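PDB 2E85: hydrogenase 3 maturation protease from Escherichia coli, which cleaves a 32-residue peptide from the C-terminus of the precursor of HycE, the large subunit of hydrogenase 3, during maturation of that enzyme. Local coordinates for residues 8-13 / 23-28; 61-66 / 111-116; 74-79 / 149-154. The protein carries 1 engineered substitution. All blocks are in the same frame, centred on the assembly; numbering follows the deposited sequence.

Contact 1: residues 8-13 / 23-28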
# COMPACT_ATOMS: atom_id res chain seq x y z
N LEU B 8 0.88 5.70 -17.84
CA LEU B 8 1.38 6.88 -17.12
C LEU B 8 0.44 7.14 -15.96
O LEU B 8 -0.75 7.39 -16.16
CB LEU B 8 1.42 8.08 -18.07
CG LEU B 8 1.64 9.48 -17.45
CD1 LEU B 8 2.93 9.52 -16.64
CD2 LEU B 8 1.56 10.61 -18.48
N LEU B 9 0.98 7.04 -14.74
CA LEU B 9 0.16 7.30 -13.53
C LEU B 9 0.53 8.68 -13.05
O LEU B 9 1.69 8.93 -12.74
CB LEU B 9 0.43 6.27 -12.44
CG LEU B 9 -0.25 6.58 -11.07
CD1 LEU B 9 -1.80 6.55 -11.18
CD2 LEU B 9 0.21 5.68 -9.96
N CYS B 10 -0.45 9.59 -13.04
CA CYS B 10 -0.18 10.96 -12.60
C CYS B 10 -0.72 11.11 -11.20
O CYS B 10 -1.92 10.96 -11.01
CB CYS B 10 -0.91 11.98 -13.46
SG CYS B 10 -0.22 12.10 -15.15
N VAL B 11 0.14 11.48 -10.25
CA VAL B 11 -0.23 11.60 -8.84
C VAL B 11 -0.22 13.07 -8.40
O VAL B 11 0.68 13.81 -8.77
CB VAL B 11 0.75 10.77 -7.91
CG1 VAL B 11 0.44 10.95 -6.42
CG2 VAL B 11 0.75 9.26 -8.30
N GLY B 12 -1.22 13.48 -7.61
CA GLY B 12 -1.23 14.82 -7.07
C GLY B 12 -2.62 15.35 -6.78
O GLY B 12 -3.62 14.66 -6.95
N ASN B 13 -2.67 16.60 -6.35
CA ASN B 13 -3.93 17.21 -5.93
C ASN B 13 -3.93 18.64 -6.46
O ASN B 13 -3.09 19.43 -6.06
CB ASN B 13 -4.02 17.16 -4.41
CG ASN B 13 -5.37 17.65 -3.86
OD1 ASN B 13 -6.15 18.31 -4.55
ND2 ASN B 13 -5.64 17.29 -2.61
N PRO B 23 -1.88 16.05 -11.84
CA PRO B 23 -3.13 16.39 -12.53
C PRO B 23 -2.97 17.31 -13.73
O PRO B 23 -3.63 17.10 -14.75
CB PRO B 23 -3.97 17.04 -11.42
CG PRO B 23 -3.43 16.40 -10.15
CD PRO B 23 -1.99 16.12 -10.37
N LEU B 24 -2.04 18.26 -13.67
CA LEU B 24 -1.80 19.13 -14.83
C LEU B 24 -1.29 18.32 -16.03
O LEU B 24 -1.76 18.51 -17.17
CB LEU B 24 -0.85 20.32 -14.51
CG LEU B 24 -0.61 21.23 -15.71
CD1 LEU B 24 -1.92 21.92 -16.18
CD2 LEU B 24 0.48 22.26 -15.43
N LEU B 25 -0.34 17.44 -15.80
CA LEU B 25 0.13 16.56 -16.86
C LEU B 25 -1.00 15.74 -17.49
O LEU B 25 -1.06 15.62 -18.73
CB LEU B 25 1.24 15.62 -16.37
CG LEU B 25 1.91 14.78 -17.47
CD1 LEU B 25 2.41 15.71 -18.60
CD2 LEU B 25 3.03 13.92 -16.93
N ALA B 26 -1.85 15.18 -16.64
CA ALA B 26 -3.01 14.41 -17.10
C ALA B 26 -3.93 15.29 -17.95
O ALA B 26 -4.42 14.85 -18.98
CB ALA B 26 -3.74 13.81 -15.90
N GLU B 27 -4.13 16.54 -17.55
CA GLU B 27 -4.94 17.47 -18.34
C GLU B 27 -4.36 17.73 -19.73
O GLU B 27 -5.10 17.75 -20.74
CB GLU B 27 -5.11 18.79 -17.60
CG GLU B 27 -5.96 19.75 -18.40
CD GLU B 27 -6.60 20.85 -17.59
OE1 GLU B 27 -7.12 21.80 -18.22
OE2 GLU B 27 -6.57 20.77 -16.34
N LYS B 28 -3.04 17.94 -19.79
CA LYS B 28 -2.34 18.18 -21.05
C LYS B 28 -2.48 16.99 -21.98
O LYS B 28 -2.75 17.15 -23.16
CB LYS B 28 -0.87 18.48 -20.81
CG LYS B 28 -0.62 19.84 -20.17
CD LYS B 28 0.89 20.03 -20.00
CE LYS B 28 1.24 21.38 -19.46
NZ LYS B 28 1.13 22.45 -20.46
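With SG anti to its carbonyl carbon (chi1 -70°), Cys10 reaches from strand 6-11 to helix 21-31, where Leu25, its CG anti to the backbone N (chi1 -173°), leans back over the strand. These elements open a beta-alpha-beta unit whose next strand is 38-43. The axes of 8-11 and 23-28 approach to 7.4 Å at 134° between their N-to-C directions, so the helix runs back obliquely across the strand it follows. No hydrogen bond joins the segments; the contact is one of packing.

The sulfur of Cys10 sits in the angle between two successive helix residues: SG is 4.0 Å from Leu25 CB and equally far from Ala26 CB, with Ala26 N also close. Two residues nearer the start of the strand, on the same side, Leu8 and Leu25 cross obliquely, and their CD2 methyls meet tip to tip at 3.9 Å. Val39 backs Leu8 and Cys10 from the neighbouring strand, while Tyr139 of helix 129-141 packs on Leu25.

Where the strand gives way to a loop, the Pro23 ring takes over. A CB on Gly12 would fall 2.8 Å from Pro23 CD, and the backbone angles of the glycine would also press it against the preceding carbonyl oxygen. The absence of a side chain lets the ring lie directly on the backbone, with Pro23 CG 3.6 Å from Gly12 C.

Contact 2: residues 61-66 / 111-116. With CA (calcium ion), chain F.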
# COMPACT_ATOMS: atom_id res chain seq x y z
N LEU B 61 5.65 1.34 -16.99
CA LEU B 61 4.86 2.24 -16.17
C LEU B 61 5.72 3.45 -15.75
O LEU B 61 6.79 3.27 -15.16
CB LEU B 61 4.39 1.53 -14.92
CG LEU B 61 3.68 2.43 -13.89
CD1 LEU B 61 2.35 2.92 -14.38
CD2 LEU B 61 3.54 1.70 -12.57
N LEU B 62 5.23 4.66 -16.05
CA LEU B 62 5.85 5.91 -15.63
C LEU B 62 4.93 6.55 -14.59
O LEU B 62 3.74 6.71 -14.83
CB LEU B 62 5.98 6.88 -16.82
CG LEU B 62 6.52 8.28 -16.56
CD1 LEU B 62 7.90 8.33 -15.84
CD2 LEU B 62 6.60 9.07 -17.84
N ILE B 63 5.51 6.95 -13.47
CA ILE B 63 4.75 7.62 -12.41
C ILE B 63 5.32 9.00 -12.28
O ILE B 63 6.54 9.15 -12.16
CB ILE B 63 4.93 6.88 -11.07
CG1 ILE B 63 4.44 5.44 -11.21
CG2 ILE B 63 4.18 7.58 -9.94
CD1 ILE B 63 4.90 4.49 -10.10
N VAL B 64 4.45 10.01 -12.31
CA VAL B 64 4.87 11.40 -12.21
C VAL B 64 4.17 12.04 -11.00
O VAL B 64 2.94 11.99 -10.90
CB VAL B 64 4.50 12.21 -13.48
CG1 VAL B 64 4.68 13.74 -13.24
CG2 VAL B 64 5.28 11.67 -14.73
N ASP B 65 4.96 12.65 -10.12
CA ASP B 65 4.42 13.19 -8.88
C ASP B 65 5.27 14.37 -8.44
O ASP B 65 6.49 14.30 -8.51
CB ASP B 65 4.48 12.09 -7.80
CG ASP B 65 3.72 12.47 -6.51
OD1 ASP B 65 3.03 13.50 -6.47
OD2 ASP B 65 3.77 11.69 -5.54
N ALA B 66 4.64 15.44 -7.97
CA ALA B 66 5.35 16.50 -7.31
C ALA B 66 5.87 15.91 -5.97
O ALA B 66 5.10 15.32 -5.21
CB ALA B 66 4.39 17.66 -7.02
N VAL B 111 9.44 0.12 -14.48
CA VAL B 111 8.74 1.13 -13.67
C VAL B 111 9.68 2.30 -13.43
O VAL B 111 10.82 2.12 -12.98
CB VAL B 111 8.24 0.52 -12.34
CG1 VAL B 111 7.50 1.56 -11.48
CG2 VAL B 111 7.35 -0.67 -12.62
N ILE B 112 9.22 3.51 -13.76
CA ILE B 112 10.05 4.70 -13.67
C ILE B 112 9.30 5.66 -12.76
O ILE B 112 8.14 5.94 -13.03
CB ILE B 112 10.21 5.36 -15.09
CG1 ILE B 112 10.78 4.34 -16.08
CG2 ILE B 112 11.14 6.59 -15.11
CD1 ILE B 112 10.55 4.68 -17.56
N PHE B 113 9.95 6.16 -11.71
CA PHE B 113 9.32 7.15 -10.83
C PHE B 113 9.98 8.47 -11.08
O PHE B 113 11.18 8.62 -10.80
CB PHE B 113 9.50 6.80 -9.35
CG PHE B 113 8.78 7.74 -8.46
CD1 PHE B 113 7.46 7.48 -8.12
CD2 PHE B 113 9.37 8.96 -8.06
CE1 PHE B 113 6.75 8.38 -7.35
CE2 PHE B 113 8.65 9.86 -7.27
CZ PHE B 113 7.35 9.56 -6.92
N LEU B 114 9.20 9.44 -11.56
CA LEU B 114 9.66 10.79 -11.84
C LEU B 114 9.09 11.85 -10.88
O LEU B 114 7.87 12.01 -10.75
CB LEU B 114 9.30 11.15 -13.28
CG LEU B 114 9.79 12.49 -13.82
CD1 LEU B 114 9.88 12.45 -15.33
CD2 LEU B 114 8.92 13.69 -13.40
N GLY B 115 9.99 12.55 -10.21
CA GLY B 115 9.62 13.58 -9.24
C GLY B 115 9.84 14.94 -9.86
O GLY B 115 10.79 15.16 -10.63
N ILE B 116 8.96 15.86 -9.51
CA ILE B 116 9.11 17.26 -9.88
C ILE B 116 9.10 18.02 -8.57
O ILE B 116 8.15 17.85 -7.76
CB ILE B 116 7.89 17.77 -10.69
CG1 ILE B 116 7.77 17.05 -12.01
CG2 ILE B 116 7.94 19.31 -10.86
CD1 ILE B 116 6.43 17.21 -12.72
CA CA F . 2.61 14.80 -4.60
O HOH W 1 3.54 13.03 -3.26
O HOH W 2 1.28 12.91 -3.82
O HOH W 3 3.08 15.53 -2.53
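Val111 opens strand 111-116 beside Leu61 of strand 60-66, the two side chains lying alongside each other and pointing the same way. The two strands run parallel, their axes 4.7 Å apart at closest approach and crossing at -23°, as neighbours in the central sheet of this alpha/beta fold. Ile112 carries the first rungs of the ladder: its N donates to Leu61 O, and its O accepts from Ile63 N at 2.9 Å, nearly along the C=O axis. On its side of the sheet, Ile112 CG2 meets Leu62 CD1 at 3.7 Å as the two side chains cross obliquely.

Phe113 projects from the other face, CG anti to the backbone N (chi1 -176°). This turns the ring across toward the partner strand, where CE1 touches Ile63 CG2 at 3.7 Å and CZ touches Asp65 CB. On this face Ile101 packs on Ile63 and Leu97 on Phe113, both from helix 97-108.

Leu114 has the shortest bond of the ladder, N to Ile63 O at 2.7 Å, while its O accepts from Asp65 N. Gly115 adds a CA-H...O contact to Asp65 O. Ile116 N also reaches that oxygen, but from 27° above the carbonyl plane, and its CD1 packs on Val64 CG1 at 3.9 Å.

The ladder thus fixes the backbone of Asp65 at both N and O, just where the calcium is held by Asp65 OD1 (2.3 Å), Ala66 O (2.6 Å), Asp19 and three waters. Asp65 OD2 accepts a hydrogen bond from one of those waters and a longer one from a second. Asp19 and Asp65 are also nickel ligands by similarity, so calcium probably marks part of the nickel-recognition site, and the cation would favour an ionised Asp65 carboxylate.

Contact 3: residues 74-79 / 149-154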
# COMPACT_ATOMS: atom_id res chain seq x y z
N GLY B 74 10.84 23.15 -9.64
CA GLY B 74 10.74 22.80 -11.06
C GLY B 74 11.80 21.81 -11.53
O GLY B 74 11.71 21.31 -12.66
N GLU B 75 12.80 21.53 -10.69
CA GLU B 75 13.77 20.49 -11.04
C GLU B 75 13.02 19.14 -11.17
O GLU B 75 12.10 18.83 -10.38
CB GLU B 75 14.91 20.38 -10.02
CG GLU B 75 15.86 21.58 -10.01
CD GLU B 75 16.60 21.77 -11.34
OE1 GLU B 75 17.06 20.76 -11.93
OE2 GLU B 75 16.74 22.93 -11.79
N ILE B 76 13.46 18.34 -12.14
CA ILE B 76 12.85 17.05 -12.46
C ILE B 76 13.92 15.99 -12.26
O ILE B 76 15.03 16.15 -12.79
CB ILE B 76 12.47 16.99 -13.97
CG1 ILE B 76 11.35 17.99 -14.26
CG2 ILE B 76 11.92 15.61 -14.38
CD1 ILE B 76 11.20 18.39 -15.73
N ARG B 77 13.61 14.91 -11.52
CA ARG B 77 14.58 13.80 -11.37
C ARG B 77 13.88 12.47 -11.36
O ARG B 77 12.73 12.39 -10.96
CB ARG B 77 15.38 13.89 -10.06
CG ARG B 77 16.19 15.17 -9.84
CD ARG B 77 17.46 15.18 -10.65
NE ARG B 77 18.31 16.33 -10.29
CZ ARG B 77 18.14 17.58 -10.73
NH1 ARG B 77 17.14 17.92 -11.54
NH2 ARG B 77 19.00 18.52 -10.34
N ILE B 78 14.58 11.44 -11.83
CA ILE B 78 14.14 10.08 -11.63
C ILE B 78 14.67 9.59 -10.30
O ILE B 78 15.88 9.73 -10.02
CB ILE B 78 14.70 9.15 -12.71
CG1 ILE B 78 14.41 9.68 -14.14
CG2 ILE B 78 14.27 7.70 -12.42
CD1 ILE B 78 15.44 10.60 -14.59
N ILE B 79 13.79 9.02 -9.49
CA ILE B 79 14.18 8.51 -8.18
C ILE B 79 14.28 6.99 -8.21
O ILE B 79 13.31 6.27 -8.51
CB ILE B 79 13.25 8.91 -7.05
CG1 ILE B 79 12.93 10.39 -7.13
CG2 ILE B 79 13.89 8.50 -5.70
CD1 ILE B 79 13.98 11.37 -7.57
N GLY B 149 13.93 8.97 -20.20
CA GLY B 149 13.46 10.14 -20.93
C GLY B 149 14.47 11.27 -20.98
O GLY B 149 14.10 12.39 -21.28
N GLY B 150 15.74 10.95 -20.69
CA GLY B 150 16.82 11.93 -20.67
C GLY B 150 16.94 12.72 -19.37
O GLY B 150 17.72 13.67 -19.29
N PHE B 151 16.17 12.35 -18.36
CA PHE B 151 16.24 13.02 -17.07
C PHE B 151 17.31 12.42 -16.15
O PHE B 151 17.64 11.22 -16.23
CB PHE B 151 14.87 13.01 -16.38
CG PHE B 151 13.82 13.78 -17.13
CD1 PHE B 151 13.89 15.16 -17.22
CD2 PHE B 151 12.82 13.10 -17.82
CE1 PHE B 151 12.91 15.89 -17.94
CE2 PHE B 151 11.84 13.79 -18.54
CZ PHE B 151 11.89 15.18 -18.61
N ALA B 152 17.85 13.27 -15.28
CA ALA B 152 18.89 12.84 -14.32
C ALA B 152 18.31 12.08 -13.14
O ALA B 152 17.17 12.34 -12.73
CB ALA B 152 19.66 14.02 -13.79
N GLN B 153 19.10 11.17 -12.60
CA GLN B 153 18.78 10.48 -11.36
C GLN B 153 18.93 11.43 -10.19
O GLN B 153 19.91 12.19 -10.17
CB GLN B 153 19.75 9.31 -11.19
CG GLN B 153 19.38 8.38 -10.06
CD GLN B 153 18.22 7.50 -10.42
OE1 GLN B 153 17.14 7.63 -9.86
NE2 GLN B 153 18.42 6.60 -11.39
N LEU B 154 17.97 11.43 -9.24
CA LEU B 154 18.12 12.15 -7.98
C LEU B 154 19.33 11.60 -7.26
O LEU B 154 19.48 10.39 -7.12
CB LEU B 154 16.91 11.96 -7.04
CG LEU B 154 16.32 13.00 -6.05
CD1 LEU B 154 15.65 12.36 -4.87
CD2 LEU B 154 17.15 14.24 -5.63
O HOH W 4 16.87 15.97 -15.04
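Two backbone hydrogen bonds flank the single bridge between Ile78 and Gln153, while the end-to-end directions of 76-79 and 151-154 lie 57° apart. Ile78 N donates to Ala152 O at 2.9 Å, in the carbonyl plane, and Leu154 N to Ile78 O at 2.8 Å, its donor standing above the plane of the Ile78 carbonyl. A water lengthens this seam by donating to Ile76 O and accepting from Ala152 N.

Phe151 has CG anti to its carbonyl carbon (chi1 -63°), which brings one face of the ring against Ile76. The CG2 methyl of Ile76 makes a CH-pi contact over that face, offset toward the rim, 3.8 Å from the ring centroid; CD1 of the same isoleucine touches the ring at CE1, 3.7 Å away. Thr137 of helix 129-141 packs against both side chains, and Arg141 adds a cation-pi contact to Phe151.

In the fold, strand 76-78 is the last strand of the mixed sheet on the side of 111-116, to which it runs antiparallel. The C-terminal segment comes from the loop after helix 129-141 and crosses obliquely beside the other edge of that strand, bridged to it at one point.

Arg77 is bent at chi2 (-77°), so that CD comes 4.0 Å from Ala152 CB while the guanidinium doubles back along its own segment. There NH1 makes a salt bridge to Glu75 OE1 at 2.9 Å, using the anti lone pair of that oxygen. The same nitrogen donates to Ile76 O, and both acceptors lie close to the guanidinium plane. Ile79 and Leu154 run alongside each other, pointing the same way.

Overall arrangement
From the N terminus, contact 1 closes first, a short loop bringing helix 21-31 back onto strand 6-11. It is complete before contact 2 opens, yet the two touch: pairs such as Leu9 N with Leu62 O (2.8 Å) set strands 6-11 and 60-66 side by side. Contact 2 closes a loop of 44 residues between 61-66 and 111-116, contact 3 a longer one of 69 between 74-79 and 149-154. These cross, since 74-79 falls within the former loop and 149-154 beyond it, and touch through Gly115 N and Arg77 O. The centres of contacts 1 and 3 lie about 17 Å apart. The three span the sheet from the first beta-alpha-beta unit to the C-terminal segment.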